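PDB 3QH4: esterase LipW from Mycobacterium marinum, which probably hydrolyses ester bonds, as a mycobacterial esterase of the alpha/beta hydrolase fold. Local coordinates for residues V89-G94 against V122-A127. Sequence-based numbering, arbitrary orientation.
Sequences VYCHAG and VDYRLA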
ATOM      1  N   VAL A  89      -1.509  -9.272   5.619  1.00  5.22           N
ATOM      2  CA  VAL A  89      -0.188  -9.162   4.994  1.00  4.73           C
ATOM      3  C   VAL A  89      -0.178  -7.826   4.275  1.00  5.03           C
ATOM      4  O   VAL A  89      -1.029  -7.604   3.424  1.00  4.89           O
ATOM      5  CB  VAL A  89       0.065 -10.309   3.994  1.00  4.68           C
ATOM      6  CG1 VAL A  89       1.331 -10.045   3.174  1.00  5.37           C
ATOM      7  CG2 VAL A  89       0.136 -11.654   4.773  1.00  6.39           C
ATOM      8  N   TYR A  90       0.758  -6.946   4.645  1.00  5.14           N
ATOM      9  CA  TYR A  90       0.773  -5.542   4.200  1.00  4.86           C
ATOM     10  C   TYR A  90       2.016  -5.216   3.375  1.00  4.97           C
ATOM     11  O   TYR A  90       3.126  -5.671   3.733  1.00  5.28           O
ATOM     12  CB  TYR A  90       0.737  -4.601   5.426  1.00  5.12           C
ATOM     13  CG  TYR A  90       0.748  -3.146   5.046  1.00  4.69           C
ATOM     14  CD1 TYR A  90      -0.476  -2.449   4.857  1.00  5.44           C
ATOM     15  CD2 TYR A  90       1.960  -2.451   4.894  1.00  3.15           C
ATOM     16  CE1 TYR A  90      -0.455  -1.100   4.505  1.00  6.45           C
ATOM     17  CE2 TYR A  90       1.990  -1.095   4.538  1.00  3.10           C
ATOM     18  CZ  TYR A  90       0.784  -0.442   4.339  1.00  5.75           C
ATOM     19  OH  TYR A  90       0.776   0.876   3.966  1.00  6.33           O
ATOM     20  N   CYS A  91       1.832  -4.445   2.296  1.00  4.34           N
ATOM     21  CA  CYS A  91       2.944  -3.963   1.438  1.00  4.21           C
ATOM     22  C   CYS A  91       2.939  -2.444   1.390  1.00  4.88           C
ATOM     23  O   CYS A  91       1.913  -1.840   1.073  1.00  5.18           O
ATOM     24  CB  CYS A  91       2.825  -4.517   0.005  1.00  3.95           C
ATOM     25  SG  CYS A  91       3.106  -6.266  -0.039  1.00  6.30           S
ATOM     26  N   HIS A  92       4.089  -1.841   1.731  1.00  4.38           N
ATOM     27  CA  HIS A  92       4.232  -0.373   1.860  1.00  5.18           C
ATOM     28  C   HIS A  92       4.246   0.416   0.528  1.00  4.69           C
ATOM     29  O   HIS A  92       4.408  -0.145  -0.545  1.00  4.72           O
ATOM     30  CB  HIS A  92       5.511  -0.055   2.647  1.00  4.98           C
ATOM     31  CG  HIS A  92       6.776  -0.425   1.927  1.00  4.67           C
ATOM     32  ND1 HIS A  92       7.330   0.379   0.955  1.00  5.48           N
ATOM     33  CD2 HIS A  92       7.600  -1.497   2.042  1.00  6.22           C
ATOM     34  CE1 HIS A  92       8.428  -0.189   0.484  1.00  5.83           C
ATOM     35  NE2 HIS A  92       8.620  -1.323   1.142  1.00  6.24           N
ATOM     36  N   ALA A  93       4.072   1.724   0.646  1.00  5.41           N
ATOM     37  CA  ALA A  93       4.093   2.680  -0.464  1.00  4.29           C
ATOM     38  C   ALA A  93       5.514   2.976  -0.914  1.00  5.11           C
ATOM     39  O   ALA A  93       6.484   2.626  -0.216  1.00  5.72           O
ATOM     40  CB  ALA A  93       3.409   3.980  -0.007  1.00  6.18           C
ATOM     41  N   GLY A  94       5.667   3.645  -2.062  1.00  4.80           N
ATOM     42  CA  GLY A  94       7.029   3.991  -2.461  1.00  4.66           C
ATOM     43  C   GLY A  94       7.242   3.839  -3.948  1.00  5.62           C
ATOM     44  O   GLY A  94       8.373   3.839  -4.386  1.00  6.34           O
ATOM     45  N   VAL A 122       5.787  -6.472   4.532  1.00  5.17           N
ATOM     46  CA  VAL A 122       6.778  -7.100   3.633  1.00  5.49           C
ATOM     47  C   VAL A 122       7.865  -6.116   3.194  1.00  6.16           C
ATOM     48  O   VAL A 122       7.547  -5.057   2.620  1.00  5.19           O
ATOM     49  CB  VAL A 122       6.087  -7.665   2.356  1.00  5.56           C
ATOM     50  CG1 VAL A 122       7.119  -8.375   1.435  1.00  6.06           C
ATOM     51  CG2 VAL A 122       4.963  -8.606   2.689  1.00  6.42           C
ATOM     52  N   ASP A 123       9.130  -6.446   3.459  1.00  5.25           N
ATOM     53  CA  ASP A 123      10.233  -5.608   2.967  1.00  5.98           C
ATOM     54  C   ASP A 123      10.618  -6.144   1.595  1.00  6.41           C
ATOM     55  O   ASP A 123      11.634  -6.859   1.455  1.00  6.48           O
ATOM     56  CB  ASP A 123      11.440  -5.685   3.920  1.00  6.67           C
ATOM     57  CG  ASP A 123      12.508  -4.661   3.618  1.00  9.80           C
ATOM     58  OD1 ASP A 123      12.274  -3.725   2.837  1.00 11.63           O
ATOM     59  OD2 ASP A 123      13.617  -4.791   4.204  1.00 12.38           O
ATOM     60  N   TYR A 124       9.790  -5.821   0.596  1.00  5.54           N
ATOM     61  CA  TYR A 124      10.003  -6.335  -0.758  1.00  6.08           C
ATOM     62  C   TYR A 124      11.131  -5.644  -1.511  1.00  6.02           C
ATOM     63  O   TYR A 124      11.472  -4.476  -1.242  1.00  7.06           O
ATOM     64  CB  TYR A 124       8.698  -6.245  -1.561  1.00  5.98           C
ATOM     65  CG  TYR A 124       8.098  -4.858  -1.666  1.00  5.74           C
ATOM     66  CD1 TYR A 124       7.055  -4.451  -0.809  1.00  5.08           C
ATOM     67  CD2 TYR A 124       8.554  -3.959  -2.624  1.00  6.05           C
ATOM     68  CE1 TYR A 124       6.465  -3.166  -0.944  1.00  5.15           C
ATOM     69  CE2 TYR A 124       7.974  -2.685  -2.773  1.00  5.61           C
ATOM     70  CZ  TYR A 124       6.932  -2.305  -1.927  1.00  5.32           C
ATOM     71  OH  TYR A 124       6.386  -1.070  -2.066  1.00  7.92           O
ATOM     72  N   ARG A 125      11.714  -6.382  -2.456  1.00  5.34           N
ATOM     73  CA  ARG A 125      12.794  -5.856  -3.283  1.00  5.81           C
ATOM     74  C   ARG A 125      12.264  -4.754  -4.201  1.00  5.85           C
ATOM     75  O   ARG A 125      11.074  -4.775  -4.602  1.00  5.71           O
ATOM     76  CB  ARG A 125      13.442  -6.968  -4.112  1.00  5.96           C
ATOM     77  CG  ARG A 125      14.378  -7.895  -3.263  1.00  7.59           C
ATOM     78  CD  ARG A 125      14.762  -9.156  -4.054  1.00  7.33           C
ATOM     79  NE  ARG A 125      13.560  -9.944  -4.352  1.00  5.81           N
ATOM     80  CZ  ARG A 125      13.459 -10.785  -5.384  1.00  4.38           C
ATOM     81  NH1 ARG A 125      14.499 -10.981  -6.204  1.00  4.99           N
ATOM     82  NH2 ARG A 125      12.317 -11.434  -5.600  1.00  4.74           N
ATOM     83  N   LEU A 126      13.179  -3.839  -4.537  1.00  5.97           N
ATOM     84  CA  LEU A 126      12.838  -2.551  -5.193  1.00  5.61           C
ATOM     85  C   LEU A 126      13.361  -2.404  -6.594  1.00  6.08           C
ATOM     86  O   LEU A 126      14.454  -2.831  -6.914  1.00  7.60           O
ATOM     87  CB  LEU A 126      13.413  -1.375  -4.384  1.00  6.04           C
ATOM     88  CG  LEU A 126      12.946  -1.274  -2.922  1.00  5.29           C
ATOM     89  CD1 LEU A 126      13.717  -0.165  -2.180  1.00  6.75           C
ATOM     90  CD2 LEU A 126      11.409  -1.074  -2.789  1.00  5.33           C
ATOM     91  N   ALA A 127      12.520  -1.782  -7.422  1.00  6.51           N
ATOM     92  CA  ALA A 127      12.884  -1.311  -8.746  1.00  7.57           C
ATOM     93  C   ALA A 127      13.718  -0.033  -8.588  1.00  7.82           C
ATOM     94  O   ALA A 127      13.621   0.630  -7.563  1.00  7.68           O
ATOM     95  CB  ALA A 127      11.605  -1.016  -9.522  1.00  6.57           C
TER
HETATM   96  O   HOH W   1       5.636  -3.310   3.571  1.00  2.71           O
HETATM   97  O   HOH W   2      10.806  -2.860   0.783  1.00  6.64           O
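Val122 N donates to Tyr90 O (2.9 Å), joining the parallel neighbours 85-91 and 118-122 where the two strands end in the central sheet of the alpha/beta hydrolase fold. Beyond this bond the chains part, and water 1 bridges them, accepting from His92 N and donating to Val122 O. His92, Ala93 and Gly94 begin the counterpart of the HGGG motif of related esterases, whose glycine-rich turn typically supplies the oxyanion hole; consistent with this, the side chain of Ala93 touches Ser166, the probable nucleophile. Tyr124, in the loop after strand 118-122, packs against the start of this turn. His92 and Tyr124 form an offset stack, centroids 4.3 Å apart and planes at 10°. Both rings project between their own backbone N and carbonyl carbon (chi1 67° and 57°), which lays one face of each on the other, Tyr124 CE1 displaced toward the imidazole rim. The phenol also donates from OH to His92 O, 2.7 Å away and above the carbonyl plane, so Tyr124 holds His92 through both ring and carbonyl. His92 ND1 donates to Ala93 O almost in the ring plane, which helps set the ring's rotation, and NE2 lies 2.7 Å from water 2, itself within hydrogen-bonding distance of Asp123 OD1 and Tyr124 O. On the sheet face carrying Cys91 and Val122, both pack against helix 134-148, with Cys91 SG 4.0 Å from Val122 CG2.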